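Local coordinates for protein EpsJ (Vibrio vulnificus, PDB 2RET) that is a minor pseudopilin that pairs with EpsI and probably contributes to the pseudopilus of the type 2 secretion system, at residues D29-R41 and N63-N75. Numbering follows the deposited sequence.
Sequences DSDFRQIALRQTR and NKGIMFARLGWHN
Asp-31 OD1 is gripped by Arg-70 and Arg-99. Arg-70 NH1 donates to Asp-31 OD1 at 2.9 Å in a salt bridge, nearly along the C-O axis. Tyr-90 OH is hydrogen-bonded to Asp-31 OD2, so this buried carboxylate probably stays ionised. The guanidinium and carboxylate planes are turned 67° apart. Ser-30 O lies over the centre of one guanidinium face, 3.6 Å from Arg-70 CZ. Arg-70 NE and NH2 both donate side-on to Leu-71 O, near the guanidinium plane. Three N-H bonds to two oxygens thus probably fix the rotation of the guanidinium.

Past the helix end the chain runs beside the strand, in a single beta bridge of Ile-35 with Arg-70. Leu-71 N donates to Gln-34 O at 2.8 Å, and Ala-36 N to Ala-69 O at 3.0 Å. One water links Ala-36 O to Ala-69 N.

Phe-68 forms the apolar half. Its CG stands between the backbone N and carbonyl carbon (chi1 55°), which turns the ring to Phe-32 and Ile-35, both on the same side of its plane. Phe-32 CE1 comes within 3.3 Å of Phe-68 CE1, the ring planes meeting obliquely at 49°. Ile-35 CD1 sits over the centre of one Phe-68 face.

The contact joins the C-terminal end of helix 10-32, in the pilin-like fold, to strand 64-74, which lies between strands 49-56 and 79-93 of the antiparallel sheet.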
loop_
_atom_site.group_PDB
_atom_site.type_symbol
_atom_site.label_atom_id
_atom_site.label_comp_id
_atom_site.label_asym_id
_atom_site.label_seq_id
_atom_site.Cartn_x
_atom_site.Cartn_y
_atom_site.Cartn_z
ATOM N N ASP B 29 -8.786 17.603 -12.959
ATOM C CA ASP B 29 -8.301 17.204 -11.639
ATOM C C ASP B 29 -8.180 15.702 -11.611
ATOM O O ASP B 29 -7.183 15.161 -11.111
ATOM C CB ASP B 29 -9.247 17.650 -10.506
ATOM C CG ASP B 29 -8.766 18.898 -9.759
ATOM O OD1 ASP B 29 -7.580 19.200 -9.760
ATOM O OD2 ASP B 29 -9.574 19.556 -9.068
ATOM N N SER B 30 -9.187 15.026 -12.146
ATOM C CA SER B 30 -9.198 13.566 -12.116
ATOM C C SER B 30 -8.001 13.003 -12.882
ATOM O O SER B 30 -7.422 12.010 -12.452
ATOM C CB SER B 30 -10.521 12.981 -12.647
ATOM O OG SER B 30 -10.644 13.062 -14.088
ATOM N N ASP B 31 -7.643 13.643 -13.997
ATOM C CA ASP B 31 -6.603 13.146 -14.902
ATOM C C ASP B 31 -5.194 13.530 -14.442
ATOM O O ASP B 31 -4.335 12.684 -14.279
ATOM C CB ASP B 31 -6.806 13.662 -16.334
ATOM C CG ASP B 31 -7.958 13.005 -17.060
ATOM O OD1 ASP B 31 -8.333 11.848 -16.758
ATOM O OD2 ASP B 31 -8.493 13.657 -17.994
ATOM N N PHE B 32 -4.971 14.816 -14.262
ATOM C CA PHE B 32 -3.658 15.318 -13.963
ATOM C C PHE B 32 -3.166 14.988 -12.548
ATOM O O PHE B 32 -1.940 14.983 -12.300
ATOM C CB PHE B 32 -3.590 16.810 -14.231
ATOM C CG PHE B 32 -3.582 17.156 -15.674
ATOM C CD1 PHE B 32 -2.418 17.080 -16.398
ATOM C CD2 PHE B 32 -4.730 17.611 -16.301
ATOM C CE1 PHE B 32 -2.403 17.408 -17.742
ATOM C CE2 PHE B 32 -4.728 17.902 -17.654
ATOM C CZ PHE B 32 -3.553 17.807 -18.377
ATOM N N ARG B 33 -4.083 14.726 -11.623
ATOM C CA ARG B 33 -3.676 14.263 -10.309
ATOM C C ARG B 33 -3.355 12.747 -10.260
ATOM O O ARG B 33 -2.796 12.275 -9.267
ATOM C CB ARG B 33 -4.725 14.610 -9.252
ATOM C CG ARG B 33 -4.864 16.081 -8.945
ATOM C CD ARG B 33 -6.017 16.216 -8.007
ATOM N NE ARG B 33 -6.419 17.558 -7.599
ATOM C CZ ARG B 33 -5.954 18.211 -6.533
ATOM N NH1 ARG B 33 -5.018 17.701 -5.752
ATOM N NH2 ARG B 33 -6.458 19.400 -6.238
ATOM N N GLN B 34 -3.722 12.008 -11.301
ATOM C CA GLN B 34 -3.549 10.566 -11.340
ATOM C C GLN B 34 -2.629 10.121 -12.488
ATOM O O GLN B 34 -2.763 9.009 -13.021
ATOM C CB GLN B 34 -4.924 9.881 -11.403
ATOM C CG GLN B 34 -5.787 10.248 -10.174
ATOM C CD GLN B 34 -6.670 9.150 -9.747
ATOM O OE1 GLN B 34 -6.388 8.415 -8.778
ATOM N NE2 GLN B 34 -7.761 9.000 -10.459
ATOM N N ILE B 35 -1.664 10.969 -12.807
ATOM C CA ILE B 35 -0.654 10.668 -13.833
ATOM C C ILE B 35 0.193 9.468 -13.391
ATOM O O ILE B 35 0.636 9.409 -12.244
ATOM C CB ILE B 35 0.280 11.892 -14.120
ATOM C CG1 ILE B 35 -0.539 13.041 -14.715
ATOM C CG2 ILE B 35 1.434 11.512 -15.095
ATOM C CD1 ILE B 35 0.325 14.254 -15.221
ATOM N N ALA B 36 0.426 8.536 -14.315
ATOM C CA ALA B 36 1.119 7.301 -13.996
ATOM C C ALA B 36 2.530 7.252 -14.624
ATOM O O ALA B 36 2.762 7.726 -15.739
ATOM C CB ALA B 36 0.265 6.086 -14.406
ATOM N N LEU B 37 3.458 6.695 -13.856
ATOM C CA LEU B 37 4.822 6.406 -14.261
ATOM C C LEU B 37 4.806 5.191 -15.185
ATOM O O LEU B 37 5.167 4.086 -14.807
ATOM C CB LEU B 37 5.691 6.182 -13.007
ATOM C CG LEU B 37 7.215 6.295 -13.156
ATOM C CD1 LEU B 37 7.598 7.645 -13.708
ATOM C CD2 LEU B 37 7.892 6.019 -11.785
ATOM N N ARG B 38 4.369 5.427 -16.418
ATOM C CA ARG B 38 4.143 4.375 -17.412
ATOM C C ARG B 38 4.354 5.012 -18.780
ATOM O O ARG B 38 3.655 5.950 -19.147
ATOM C CB ARG B 38 2.725 3.778 -17.240
ATOM C CG ARG B 38 2.105 3.004 -18.428
ATOM C CD ARG B 38 2.952 1.835 -18.894
ATOM N NE ARG B 38 2.187 0.648 -19.323
ATOM C CZ ARG B 38 1.933 0.286 -20.584
ATOM N NH1 ARG B 38 2.342 1.023 -21.610
ATOM N NH2 ARG B 38 1.252 -0.834 -20.825
ATOM N N GLN B 39 5.356 4.534 -19.504
ATOM C CA GLN B 39 5.656 5.056 -20.838
ATOM C C GLN B 39 4.606 4.602 -21.861
ATOM O O GLN B 39 4.095 3.480 -21.784
ATOM C CB GLN B 39 7.031 4.597 -21.296
ATOM C CG GLN B 39 8.163 5.360 -20.656
ATOM C CD GLN B 39 9.509 4.756 -20.974
ATOM O OE1 GLN B 39 9.598 3.597 -21.330
ATOM N NE2 GLN B 39 10.564 5.540 -20.836
ATOM N N THR B 40 4.299 5.490 -22.808
ATOM C CA THR B 40 3.310 5.237 -23.852
ATOM C C THR B 40 3.958 5.533 -25.218
ATOM O O THR B 40 4.881 6.344 -25.312
ATOM C CB THR B 40 2.016 6.065 -23.594
ATOM O OG1 THR B 40 2.344 7.351 -23.049
ATOM C CG2 THR B 40 1.157 5.371 -22.562
ATOM N N ARG B 41 3.503 4.857 -26.268
ATOM C CA ARG B 41 4.139 4.978 -27.584
ATOM C C ARG B 41 3.773 6.284 -28.271
ATOM O O ARG B 41 2.630 6.737 -28.184
ATOM C CB ARG B 41 3.762 3.810 -28.500
ATOM C CG ARG B 41 4.040 2.461 -27.894
ATOM C CD ARG B 41 4.054 1.352 -28.935
ATOM N NE ARG B 41 3.804 0.030 -28.346
ATOM C CZ ARG B 41 4.664 -0.661 -27.584
ATOM N NH1 ARG B 41 5.870 -0.171 -27.274
ATOM N NH2 ARG B 41 4.310 -1.858 -27.112
ATOM N N ASN B 63 -3.443 23.725 -31.735
ATOM C CA ASN B 63 -2.155 24.172 -31.210
ATOM C C ASN B 63 -1.482 23.065 -30.415
ATOM O O ASN B 63 -1.170 22.014 -30.975
ATOM C CB ASN B 63 -2.240 25.540 -30.492
ATOM C CG ASN B 63 -3.437 25.654 -29.531
ATOM O OD1 ASN B 63 -4.556 26.003 -29.968
ATOM N ND2 ASN B 63 -3.199 25.401 -28.204
ATOM N N LYS B 64 -1.235 23.274 -29.131
ATOM C CA LYS B 64 -0.523 22.271 -28.346
ATOM C C LYS B 64 -1.415 21.133 -28.003
ATOM O O LYS B 64 -2.625 21.317 -27.873
ATOM C CB LYS B 64 0.035 22.872 -27.070
ATOM C CG LYS B 64 1.300 23.622 -27.323
ATOM C CD LYS B 64 2.438 22.669 -27.676
ATOM C CE LYS B 64 3.762 23.385 -27.580
ATOM N NZ LYS B 64 3.629 24.789 -27.998
ATOM N N GLY B 65 -0.813 19.957 -27.896
ATOM C CA GLY B 65 -1.467 18.814 -27.256
ATOM C C GLY B 65 -0.606 18.069 -26.265
ATOM O O GLY B 65 0.600 18.103 -26.357
ATOM N N ILE B 66 -1.259 17.368 -25.328
ATOM C CA ILE B 66 -0.577 16.593 -24.268
ATOM C C ILE B 66 -1.191 15.191 -24.216
ATOM O O ILE B 66 -2.374 14.993 -24.511
ATOM C CB ILE B 66 -0.587 17.338 -22.860
ATOM C CG1 ILE B 66 0.401 16.721 -21.874
ATOM C CG2 ILE B 66 -1.958 17.403 -22.242
ATOM C CD1 ILE B 66 0.710 17.601 -20.667
HETATM N N MSE B 67 -0.353 14.203 -23.896
HETATM C CA MSE B 67 -0.808 12.840 -23.742
HETATM C C MSE B 67 0.024 12.159 -22.699
HETATM O O MSE B 67 1.245 12.313 -22.681
HETATM C CB MSE B 67 -0.752 12.059 -25.067
HETATM C CG MSE B 67 -1.508 10.697 -24.988
HETATM SE SE MSE B 67 -1.410 9.633 -26.632
HETATM C CE MSE B 67 0.512 9.202 -26.730
ATOM N N PHE B 68 -0.654 11.357 -21.876
ATOM C CA PHE B 68 -0.029 10.631 -20.776
ATOM C C PHE B 68 -0.863 9.419 -20.290
ATOM O O PHE B 68 -2.070 9.318 -20.543
ATOM C CB PHE B 68 0.290 11.600 -19.607
ATOM C CG PHE B 68 -0.906 12.396 -19.104
ATOM C CD1 PHE B 68 -1.157 13.686 -19.580
ATOM C CD2 PHE B 68 -1.758 11.876 -18.130
ATOM C CE1 PHE B 68 -2.239 14.428 -19.113
ATOM C CE2 PHE B 68 -2.836 12.603 -17.651
ATOM C CZ PHE B 68 -3.090 13.867 -18.131
ATOM N N ALA B 69 -0.199 8.498 -19.592
ATOM C CA ALA B 69 -0.873 7.368 -18.909
ATOM C C ALA B 69 -1.443 7.859 -17.594
ATOM O O ALA B 69 -0.885 8.726 -16.972
ATOM C CB ALA B 69 0.120 6.219 -18.696
ATOM N N ARG B 70 -2.594 7.350 -17.171
ATOM C CA ARG B 70 -3.088 7.689 -15.865
ATOM C C ARG B 70 -3.636 6.454 -15.135
ATOM O O ARG B 70 -4.055 5.484 -15.798
ATOM C CB ARG B 70 -4.132 8.831 -15.952
ATOM C CG ARG B 70 -5.413 8.525 -16.712
ATOM C CD ARG B 70 -6.566 9.353 -16.195
ATOM N NE ARG B 70 -7.035 8.845 -14.940
ATOM C CZ ARG B 70 -8.239 9.050 -14.389
ATOM N NH1 ARG B 70 -9.171 9.826 -14.926
ATOM N NH2 ARG B 70 -8.492 8.485 -13.232
ATOM N N LEU B 71 -3.604 6.490 -13.792
ATOM C CA LEU B 71 -4.340 5.525 -12.974
ATOM C C LEU B 71 -5.833 5.675 -13.266
ATOM O O LEU B 71 -6.422 6.705 -12.980
ATOM C CB LEU B 71 -4.052 5.681 -11.449
ATOM C CG LEU B 71 -4.823 4.700 -10.519
ATOM C CD1 LEU B 71 -4.668 3.194 -10.889
ATOM C CD2 LEU B 71 -4.471 4.903 -9.017
ATOM N N GLY B 72 -6.427 4.674 -13.894
ATOM C CA GLY B 72 -7.867 4.657 -14.154
ATOM C C GLY B 72 -8.679 4.205 -12.951
ATOM O O GLY B 72 -9.665 4.840 -12.589
ATOM N N TRP B 73 -8.239 3.129 -12.307
ATOM C CA TRP B 73 -8.863 2.589 -11.083
ATOM C C TRP B 73 -8.013 1.458 -10.431
ATOM O O TRP B 73 -7.134 0.898 -11.072
ATOM C CB TRP B 73 -10.279 2.046 -11.360
ATOM C CG TRP B 73 -10.380 1.054 -12.483
ATOM C CD1 TRP B 73 -10.177 -0.286 -12.406
ATOM C CD2 TRP B 73 -10.773 1.320 -13.838
ATOM N NE1 TRP B 73 -10.379 -0.875 -13.626
ATOM C CE2 TRP B 73 -10.735 0.090 -14.532
ATOM C CE3 TRP B 73 -11.142 2.485 -14.537
ATOM C CZ2 TRP B 73 -11.043 -0.025 -15.887
ATOM C CZ3 TRP B 73 -11.445 2.375 -15.904
ATOM C CH2 TRP B 73 -11.399 1.111 -16.559
ATOM N N HIS B 74 -8.302 1.133 -9.170
ATOM C CA HIS B 74 -7.770 -0.096 -8.534
ATOM C C HIS B 74 -8.659 -1.250 -8.857
ATOM O O HIS B 74 -9.880 -1.133 -8.760
ATOM C CB HIS B 74 -7.674 0.018 -7.002
ATOM C CG HIS B 74 -6.794 1.139 -6.549
ATOM N ND1 HIS B 74 -7.306 2.365 -6.196
ATOM C CD2 HIS B 74 -5.444 1.246 -6.435
ATOM C CE1 HIS B 74 -6.319 3.181 -5.877
ATOM N NE2 HIS B 74 -5.176 2.527 -6.008
ATOM N N ASN B 75 -8.051 -2.371 -9.231
ATOM C CA ASN B 75 -8.787 -3.592 -9.494
ATOM C C ASN B 75 -9.129 -4.251 -8.150
ATOM O O ASN B 75 -8.446 -4.004 -7.181
ATOM C CB ASN B 75 -7.967 -4.511 -10.403
ATOM C CG ASN B 75 -7.843 -3.966 -11.818
ATOM O OD1 ASN B 75 -8.772 -3.351 -12.321
ATOM N ND2 ASN B 75 -6.693 -4.190 -12.465
HETATM O O HOH W 1 2.522 9.297 -18.055
HETATM O O HOH W 2 2.717 8.062 -20.753
#